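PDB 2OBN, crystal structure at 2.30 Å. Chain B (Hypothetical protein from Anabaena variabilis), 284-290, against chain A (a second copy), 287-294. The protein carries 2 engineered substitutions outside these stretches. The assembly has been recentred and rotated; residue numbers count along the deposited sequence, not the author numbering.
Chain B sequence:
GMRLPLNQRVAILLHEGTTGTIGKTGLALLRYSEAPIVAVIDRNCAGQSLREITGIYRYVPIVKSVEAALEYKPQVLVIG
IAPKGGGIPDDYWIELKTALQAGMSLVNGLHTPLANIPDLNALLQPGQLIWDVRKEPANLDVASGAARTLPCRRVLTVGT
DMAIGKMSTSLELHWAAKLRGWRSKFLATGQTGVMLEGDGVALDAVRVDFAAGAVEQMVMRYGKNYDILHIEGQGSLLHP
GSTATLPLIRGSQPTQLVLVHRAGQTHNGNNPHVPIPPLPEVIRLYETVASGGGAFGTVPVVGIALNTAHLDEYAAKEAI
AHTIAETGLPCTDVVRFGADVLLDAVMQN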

ATOM      1  N   ARG B 284      17.002   6.280  12.265  1.00 39.05           N
ATOM      2  CA  ARG B 284      17.677   5.134  11.654  1.00 40.93           C
ATOM      3  C   ARG B 284      16.681   4.285  10.824  1.00 39.68           C
ATOM      4  O   ARG B 284      16.961   3.911   9.685  1.00 37.55           O
ATOM      5  CB  ARG B 284      18.342   4.288  12.742  1.00 41.37           C
ATOM      6  CG  ARG B 284      19.260   3.196  12.220  1.00 46.38           C
ATOM      7  N   LEU B 285      15.510   4.010  11.394  1.00 38.30           N
ATOM      8  CA  LEU B 285      14.472   3.267  10.682  1.00 38.58           C
ATOM      9  C   LEU B 285      14.156   3.915   9.318  1.00 38.14           C
ATOM     10  O   LEU B 285      14.317   3.272   8.265  1.00 35.73           O
ATOM     11  CB  LEU B 285      13.207   3.163  11.541  1.00 38.85           C
ATOM     12  CG  LEU B 285      11.915   2.643  10.895  1.00 38.51           C
ATOM     13  CD1 LEU B 285      12.065   1.218  10.419  1.00 39.91           C
ATOM     14  CD2 LEU B 285      10.772   2.790  11.891  1.00 37.25           C
ATOM     15  N   TYR B 286      13.742   5.182   9.326  1.00 36.82           N
ATOM     16  CA  TYR B 286      13.431   5.868   8.055  1.00 37.85           C
ATOM     17  C   TYR B 286      14.603   5.914   7.070  1.00 38.25           C
ATOM     18  O   TYR B 286      14.423   5.691   5.860  1.00 38.88           O
ATOM     19  CB  TYR B 286      12.858   7.278   8.295  1.00 38.79           C
ATOM     20  CG  TYR B 286      11.384   7.246   8.664  1.00 38.36           C
ATOM     21  CD1 TYR B 286      10.435   7.039   7.688  1.00 41.72           C
ATOM     22  CD2 TYR B 286      10.947   7.403   9.971  1.00 41.55           C
ATOM     23  CE1 TYR B 286       9.096   6.989   7.984  1.00 40.05           C
ATOM     24  CE2 TYR B 286       9.571   7.357  10.282  1.00 40.22           C
ATOM     25  CZ  TYR B 286       8.663   7.147   9.263  1.00 38.54           C
ATOM     26  OH  TYR B 286       7.305   7.097   9.480  1.00 40.26           O
ATOM     27  N   GLU B 287      15.801   6.172   7.575  1.00 38.26           N
ATOM     28  CA  GLU B 287      16.967   6.245   6.697  1.00 39.29           C
ATOM     29  C   GLU B 287      17.261   4.906   6.031  1.00 39.82           C
ATOM     30  O   GLU B 287      17.580   4.859   4.833  1.00 40.43           O
ATOM     31  CB  GLU B 287      18.188   6.804   7.431  1.00 35.89           C
ATOM     32  CG  GLU B 287      18.067   8.309   7.648  1.00 39.76           C
ATOM     33  CD  GLU B 287      19.260   8.934   8.362  1.00 39.79           C
ATOM     34  OE1 GLU B 287      20.126   8.186   8.876  1.00 42.68           O
ATOM     35  OE2 GLU B 287      19.310  10.183   8.423  1.00 39.15           O
ATOM     36  N   THR B 288      17.144   3.835   6.809  1.00 39.22           N
ATOM     37  CA  THR B 288      17.373   2.477   6.324  1.00 38.57           C
ATOM     38  C   THR B 288      16.332   2.101   5.268  1.00 37.41           C
ATOM     39  O   THR B 288      16.686   1.473   4.260  1.00 35.20           O
ATOM     40  CB  THR B 288      17.389   1.467   7.508  1.00 39.14           C
ATOM     41  OG1 THR B 288      18.539   1.722   8.331  1.00 39.29           O
ATOM     42  CG2 THR B 288      17.443   0.009   7.024  1.00 42.89           C
ATOM     43  N   VAL B 289      15.065   2.479   5.500  1.00 36.26           N
ATOM     44  CA  VAL B 289      13.978   2.243   4.538  1.00 35.67           C
ATOM     45  C   VAL B 289      14.213   3.067   3.276  1.00 37.69           C
ATOM     46  O   VAL B 289      14.099   2.554   2.173  1.00 37.66           O
ATOM     47  CB  VAL B 289      12.571   2.565   5.132  1.00 36.47           C
ATOM     48  CG1 VAL B 289      11.461   2.518   4.066  1.00 36.62           C
ATOM     49  CG2 VAL B 289      12.221   1.580   6.242  1.00 36.47           C
ATOM     50  N   ALA B 290      14.560   4.340   3.436  1.00 39.02           N
ATOM     51  CA  ALA B 290      14.775   5.217   2.289  1.00 39.30           C
ATOM     52  C   ALA B 290      15.965   4.800   1.410  1.00 41.05           C
ATOM     53  O   ALA B 290      15.879   4.910   0.190  1.00 42.83           O
ATOM     54  CB  ALA B 290      14.900   6.666   2.736  1.00 39.66           C
TER
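Chain A 287-294: ETVASGGG

Chain A reaches chain B as the last turn of a helix, 287-291, followed by a glycine-rich turn. Its axis passes 9.7 Å from that of helix 284-290 of chain B, and the N-to-C directions make an angle of 133°, closer to antiparallel than parallel. Glu287(A) stays out of reach, partly exposed as suits a carboxylate, while its carbonyl O accepts the backbone N of Ser291(A) at 3.0 Å. Thr288(A), in rotamer m, points its CB toward chain B. Its CG2 lies 3.7 Å from CD1 of Leu285(B), and its OG1 accepts a water at 3.2 Å that also makes a weak hydrogen bond to OG1 of Thr288(B) at 3.4 Å; a small residue with one methyl and one hydroxyl serves both contacts. Val289(A) leaves sideways, yet its CG2 meets CG2 of Val289(B) at 3.5 Å, the same residue of each copy packed in a buried apolar contact. Ala290(A) is buried and points away from chain B, where its short side chain takes up little room. Ser291(A), sideways and in rotamer p, uses OG to accept the backbone N of Gly293(A) at 3.1 Å, steadying the turn. Gly292(A) leaves the helix with positive phi, which favours glycine, and its O lies 3.5 Å from CD2 of Leu285(B). At Gly293(A), also of positive phi, the CA comes 5.8 Å from the CA of Leu285(B). Gly294(A) is exposed and beyond the contact; at its backbone angles a CB would be jammed against the carbonyl O of Gly293(A), so glycine is called for.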

ATOM      1  N   GLU A 287      14.830  -6.660   9.223  1.00 38.28           N
ATOM      2  CA  GLU A 287      14.688  -6.747  10.670  1.00 38.08           C
ATOM      3  C   GLU A 287      14.329  -5.401  11.279  1.00 39.21           C
ATOM      4  O   GLU A 287      13.551  -5.325  12.235  1.00 38.91           O
ATOM      5  CB  GLU A 287      15.956  -7.335  11.292  1.00 37.04           C
ATOM      6  CG  GLU A 287      16.101  -8.827  10.942  1.00 38.81           C
ATOM      7  CD  GLU A 287      17.298  -9.529  11.573  1.00 37.67           C
ATOM      8  OE1 GLU A 287      18.097  -8.875  12.256  1.00 41.98           O
ATOM      9  OE2 GLU A 287      17.441 -10.753  11.362  1.00 36.06           O
ATOM     10  N   THR A 288      14.876  -4.332  10.708  1.00 40.32           N
ATOM     11  CA  THR A 288      14.611  -2.991  11.192  1.00 40.06           C
ATOM     12  C   THR A 288      13.154  -2.646  10.914  1.00 37.74           C
ATOM     13  O   THR A 288      12.443  -2.171  11.802  1.00 38.00           O
ATOM     14  CB  THR A 288      15.548  -1.949  10.530  1.00 39.97           C
ATOM     15  OG1 THR A 288      16.908  -2.274  10.838  1.00 44.66           O
ATOM     16  CG2 THR A 288      15.257  -0.549  11.045  1.00 44.08           C
ATOM     17  N   VAL A 289      12.710  -2.895   9.687  1.00 36.87           N
ATOM     18  CA  VAL A 289      11.315  -2.623   9.323  1.00 36.94           C
ATOM     19  C   VAL A 289      10.374  -3.455  10.185  1.00 37.43           C
ATOM     20  O   VAL A 289       9.387  -2.923  10.679  1.00 36.92           O
ATOM     21  CB  VAL A 289      11.035  -2.864   7.833  1.00 36.84           C
ATOM     22  CG1 VAL A 289       9.542  -2.903   7.540  1.00 36.99           C
ATOM     23  CG2 VAL A 289      11.706  -1.793   7.016  1.00 37.80           C
ATOM     24  N   ALA A 290      10.706  -4.729  10.404  1.00 37.22           N
ATOM     25  CA  ALA A 290       9.871  -5.598  11.226  1.00 38.42           C
ATOM     26  C   ALA A 290       9.745  -5.162  12.687  1.00 40.07           C
ATOM     27  O   ALA A 290       8.649  -5.243  13.259  1.00 40.90           O
ATOM     28  CB  ALA A 290      10.353  -7.027  11.138  1.00 39.87           C
ATOM     29  N   SER A 291      10.845  -4.715  13.296  1.00 40.44           N
ATOM     30  CA  SER A 291      10.801  -4.231  14.681  1.00 40.25           C
ATOM     31  C   SER A 291      10.277  -2.794  14.800  1.00 40.92           C
ATOM     32  O   SER A 291       9.954  -2.362  15.907  1.00 40.45           O
ATOM     33  CB  SER A 291      12.184  -4.234  15.302  1.00 38.14           C
ATOM     34  OG  SER A 291      12.968  -3.201  14.749  1.00 41.62           O
ATOM     35  N   GLY A 292      10.255  -2.047  13.689  1.00 39.81           N
ATOM     36  CA  GLY A 292       9.862  -0.634  13.705  1.00 40.62           C
ATOM     37  C   GLY A 292      10.782   0.225  14.574  1.00 40.50           C
ATOM     38  O   GLY A 292      10.386   1.283  15.059  1.00 38.68           O
ATOM     39  N   GLY A 293      12.021  -0.227  14.738  1.00 40.03           N
ATOM     40  CA  GLY A 293      13.000   0.434  15.565  1.00 39.89           C
ATOM     41  C   GLY A 293      12.677   0.335  17.033  1.00 40.78           C
ATOM     42  O   GLY A 293      13.197   1.118  17.821  1.00 42.04           O
ATOM     43  N   GLY A 294      11.828  -0.627  17.412  1.00 40.95           N
ATOM     44  CA  GLY A 294      11.414  -0.786  18.798  1.00 39.70           C
ATOM     45  C   GLY A 294       9.917  -0.706  19.023  1.00 39.69           C
ATOM     46  O   GLY A 294       9.449  -0.976  20.123  1.00 41.14           O
TER
HETATM   47  O   HOH W   1      19.342  -0.239  11.021  1.00 48.09           O